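Long-range contact in inositol 2-dehydrogenase/D-chiro-inositol 3-dehydrogenase (Lactobacillus casei, PDB 4MIY), which uses NAD to oxidise myo-inositol and D-chiro-inositol to their keto forms, 2-keto-myo-inositol and 1-keto-D-chiro-inositol: residues G132-I145 and L240-P252. Sequence-based numbering, arbitrary orientation.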
# COMPACT_ATOMS: atom_id res chain seq x y z
N GLY A 132 11.52 -9.13 -9.11
CA GLY A 132 11.07 -7.76 -9.03
C GLY A 132 11.93 -6.76 -9.78
O GLY A 132 11.44 -5.92 -10.45
N ILE A 133 13.23 -6.90 -9.64
CA ILE A 133 14.13 -6.02 -10.31
C ILE A 133 14.03 -6.23 -11.81
O ILE A 133 14.00 -5.31 -12.55
CB ILE A 133 15.57 -6.23 -9.79
CG1 ILE A 133 15.65 -5.74 -8.35
CG2 ILE A 133 16.55 -5.49 -10.63
CD1 ILE A 133 16.90 -6.12 -7.62
N ARG A 134 13.91 -7.48 -12.22
CA ARG A 134 13.76 -7.81 -13.61
C ARG A 134 12.48 -7.24 -14.19
O ARG A 134 12.46 -6.71 -15.28
CB ARG A 134 13.81 -9.33 -13.79
CG ARG A 134 14.26 -9.77 -15.14
CD ARG A 134 14.60 -11.29 -15.26
NE ARG A 134 16.03 -11.58 -15.16
CZ ARG A 134 16.98 -11.18 -16.03
NH1 ARG A 134 16.69 -10.47 -17.11
NH2 ARG A 134 18.22 -11.49 -15.80
N ALA A 135 11.41 -7.31 -13.42
CA ALA A 135 10.13 -6.81 -13.89
C ALA A 135 10.13 -5.30 -14.02
O ALA A 135 9.53 -4.78 -14.91
CB ALA A 135 9.01 -7.27 -13.00
N LEU A 136 10.82 -4.63 -13.15
CA LEU A 136 10.94 -3.20 -13.27
C LEU A 136 11.74 -2.81 -14.53
O LEU A 136 11.34 -1.95 -15.24
CB LEU A 136 11.52 -2.59 -11.99
CG LEU A 136 11.58 -1.07 -11.89
CD1 LEU A 136 11.54 -0.66 -10.48
CD2 LEU A 136 12.80 -0.49 -12.54
N LYS A 137 12.87 -3.45 -14.75
CA LYS A 137 13.66 -3.21 -15.95
C LYS A 137 12.84 -3.40 -17.21
O LYS A 137 12.87 -2.61 -18.08
CB LYS A 137 14.90 -4.08 -15.99
CG LYS A 137 15.61 -3.93 -17.34
CD LYS A 137 16.80 -4.72 -17.49
CE LYS A 137 17.47 -4.50 -18.87
NZ LYS A 137 17.36 -3.17 -19.46
N GLU A 138 12.10 -4.49 -17.27
CA GLU A 138 11.25 -4.74 -18.40
C GLU A 138 10.20 -3.70 -18.63
O GLU A 138 10.03 -3.26 -19.71
CB GLU A 138 10.65 -6.14 -18.30
CG GLU A 138 11.70 -7.21 -18.45
CD GLU A 138 11.14 -8.61 -18.34
OE1 GLU A 138 9.93 -8.75 -18.56
OE2 GLU A 138 11.89 -9.54 -18.03
N LYS A 139 9.54 -3.25 -17.58
CA LYS A 139 8.60 -2.17 -17.70
C LYS A 139 9.25 -0.88 -18.17
O LYS A 139 8.71 -0.20 -18.98
CB LYS A 139 7.87 -1.96 -16.38
CG LYS A 139 6.61 -1.15 -16.42
CD LYS A 139 5.54 -1.81 -17.20
CE LYS A 139 4.23 -1.17 -16.99
NZ LYS A 139 3.28 -1.58 -18.03
N LEU A 140 10.41 -0.56 -17.65
CA LEU A 140 11.15 0.62 -18.05
C LEU A 140 11.44 0.59 -19.56
O LEU A 140 11.25 1.53 -20.24
CB LEU A 140 12.44 0.70 -17.26
CG LEU A 140 13.40 1.81 -17.66
CD1 LEU A 140 12.76 3.14 -17.43
CD2 LEU A 140 14.69 1.70 -16.92
N ASP A 141 11.80 -0.58 -20.04
CA ASP A 141 12.17 -0.75 -21.42
C ASP A 141 11.01 -0.64 -22.40
O ASP A 141 11.22 -0.50 -23.58
CB ASP A 141 12.93 -2.05 -21.61
CG ASP A 141 14.31 -2.03 -21.00
OD1 ASP A 141 14.80 -0.96 -20.67
OD2 ASP A 141 14.90 -3.09 -20.87
N THR A 142 9.78 -0.71 -21.93
CA THR A 142 8.63 -0.44 -22.78
C THR A 142 8.49 1.01 -23.21
O THR A 142 7.75 1.31 -24.10
CB THR A 142 7.30 -0.85 -22.13
OG1 THR A 142 7.02 -0.02 -21.01
CG2 THR A 142 7.35 -2.28 -21.69
N GLY A 143 9.18 1.89 -22.51
CA GLY A 143 9.06 3.30 -22.77
C GLY A 143 7.97 4.06 -22.05
O GLY A 143 7.81 5.22 -22.25
N ILE A 144 7.24 3.37 -21.19
CA ILE A 144 6.06 3.93 -20.57
C ILE A 144 6.31 5.17 -19.71
O ILE A 144 5.44 5.96 -19.57
CB ILE A 144 5.27 2.85 -19.82
CG1 ILE A 144 3.88 3.32 -19.43
CG2 ILE A 144 6.02 2.32 -18.66
CD1 ILE A 144 2.98 2.26 -19.08
N ILE A 145 7.51 5.31 -19.16
CA ILE A 145 7.84 6.52 -18.43
C ILE A 145 8.86 7.42 -19.13
O ILE A 145 9.37 8.35 -18.57
CB ILE A 145 8.30 6.26 -16.97
CG1 ILE A 145 9.66 5.59 -16.92
CG2 ILE A 145 7.24 5.50 -16.22
CD1 ILE A 145 10.22 5.43 -15.57
N LEU A 240 14.41 0.62 -5.04
CA LEU A 240 14.78 1.07 -6.35
C LEU A 240 13.66 1.88 -6.96
O LEU A 240 12.56 1.45 -7.00
CB LEU A 240 15.11 -0.12 -7.24
CG LEU A 240 15.47 0.17 -8.69
CD1 LEU A 240 16.74 0.97 -8.75
CD2 LEU A 240 15.64 -1.10 -9.40
N GLU A 241 13.98 3.08 -7.40
CA GLU A 241 13.05 3.99 -8.00
C GLU A 241 13.71 4.60 -9.23
O GLU A 241 14.79 5.09 -9.16
CB GLU A 241 12.69 5.08 -7.00
CG GLU A 241 11.78 6.11 -7.49
CD GLU A 241 11.60 7.26 -6.50
OE1 GLU A 241 12.38 7.37 -5.57
OE2 GLU A 241 10.68 8.04 -6.67
N VAL A 242 13.02 4.55 -10.35
CA VAL A 242 13.45 5.19 -11.57
C VAL A 242 12.52 6.35 -11.89
O VAL A 242 11.35 6.19 -12.00
CB VAL A 242 13.51 4.20 -12.76
CG1 VAL A 242 13.99 4.91 -14.03
CG2 VAL A 242 14.36 3.06 -12.44
N ILE A 243 13.10 7.53 -12.01
CA ILE A 243 12.40 8.73 -12.39
C ILE A 243 12.53 8.96 -13.87
O ILE A 243 13.58 9.20 -14.35
CB ILE A 243 13.05 9.95 -11.74
CG1 ILE A 243 13.19 9.74 -10.24
CG2 ILE A 243 12.30 11.20 -12.10
CD1 ILE A 243 12.00 9.60 -9.61
N GLY A 244 11.41 8.92 -14.56
CA GLY A 244 11.38 9.13 -15.98
C GLY A 244 10.81 10.47 -16.36
O GLY A 244 10.29 11.17 -15.55
N GLU A 245 10.89 10.78 -17.63
CA GLU A 245 10.34 12.00 -18.19
C GLU A 245 8.85 12.13 -17.95
O GLU A 245 8.38 13.18 -17.70
CB GLU A 245 10.66 12.07 -19.71
CG GLU A 245 12.10 12.22 -19.98
CD GLU A 245 12.47 12.09 -21.42
OE1 GLU A 245 11.92 11.25 -22.08
OE2 GLU A 245 13.36 12.83 -21.81
N THR A 246 8.13 11.02 -18.00
CA THR A 246 6.69 11.09 -17.96
C THR A 246 6.05 10.28 -16.85
O THR A 246 4.85 10.22 -16.76
CB THR A 246 6.08 10.66 -19.29
OG1 THR A 246 6.27 9.27 -19.48
CG2 THR A 246 6.68 11.43 -20.45
N GLY A 247 6.87 9.66 -16.04
CA GLY A 247 6.37 8.94 -14.91
C GLY A 247 7.49 8.35 -14.09
O GLY A 247 8.61 8.64 -14.32
N GLU A 248 7.13 7.50 -13.13
CA GLU A 248 8.09 6.83 -12.28
C GLU A 248 7.79 5.34 -12.13
O GLU A 248 6.67 4.93 -12.25
CB GLU A 248 8.14 7.46 -10.87
CG GLU A 248 8.40 8.94 -10.80
CD GLU A 248 8.50 9.47 -9.36
OE1 GLU A 248 8.25 8.73 -8.44
OE2 GLU A 248 8.83 10.64 -9.21
N LEU A 249 8.82 4.57 -11.85
CA LEU A 249 8.70 3.16 -11.52
C LEU A 249 9.44 2.85 -10.26
O LEU A 249 10.52 3.28 -10.08
CB LEU A 249 9.25 2.27 -12.64
CG LEU A 249 8.44 2.21 -13.93
CD1 LEU A 249 9.27 1.80 -15.16
CD2 LEU A 249 7.27 1.30 -13.76
N GLN A 250 8.84 2.06 -9.38
CA GLN A 250 9.56 1.61 -8.21
C GLN A 250 9.25 0.17 -7.83
O GLN A 250 8.23 -0.36 -8.18
CB GLN A 250 9.39 2.56 -7.03
CG GLN A 250 8.10 2.52 -6.34
CD GLN A 250 8.03 3.53 -5.16
OE1 GLN A 250 8.22 4.70 -5.34
NE2 GLN A 250 7.79 3.03 -3.99
N LEU A 251 10.15 -0.44 -7.10
CA LEU A 251 9.93 -1.77 -6.62
C LEU A 251 8.80 -1.80 -5.61
O LEU A 251 8.66 -0.91 -4.85
CB LEU A 251 11.15 -2.29 -5.93
CG LEU A 251 12.27 -2.68 -6.84
CD1 LEU A 251 13.42 -3.15 -5.97
CD2 LEU A 251 11.88 -3.81 -7.74
N PRO A 252 7.99 -2.85 -5.64
CA PRO A 252 6.85 -2.98 -4.77
C PRO A 252 7.25 -3.35 -3.37
O PRO A 252 8.39 -3.62 -3.06
CB PRO A 252 6.09 -4.14 -5.37
CG PRO A 252 7.03 -4.89 -6.00
CD PRO A 252 8.03 -3.97 -6.57
O HOH W 1 4.21 7.58 -17.73
O HOH W 2 5.62 8.27 -22.08
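Leu136 and Leu249 run alongside one another, head to tail, with Leu136 CG at Leu249 CB (4.1 Å), where helix 132-141 lies on the hairpin of strands 240-244 and 248-250. Branched aliphatic residues suit the buried positions 136, 145, 242 and 249: Leu136 sends CD2 to Val242 CG2 (3.9 Å), while its CD1 rests on Gln250 C (3.6 Å). With CG turned away from the carbonyl carbon (chi1 -71°), Leu249 forks toward the helix, CD1 reaching Leu140 and CD2 meeting Lys139 CG (3.7 Å). Ile145 brings CD1 against Leu249 CD1 (3.8 Å) and CG2 over Gly247 C (3.6 Å), where a CB would be tight. Cutting Ile145 back to an alanine removes both methyls and is likely to open a gap between Leu249, Val242 and the Gly247 backbone.

The polar contacts gather at the turn. Thr246 N donates a nearly straight bond (168°) to Ile145 O at 3.0 Å, from above the carbonyl plane; a CB on Gly244 would clash with this oxygen. Water 1 donates to Ile144 O (2.7 Å) and also hydrogen-bonds Thr246 OG1, a polar group suited to this partly exposed turn.

The helix covers the edge of the mixed sheet. Strand 237-244 pairs antiparallel with strand 148-156, and strand 248-250 with a strand of a neighbouring subunit.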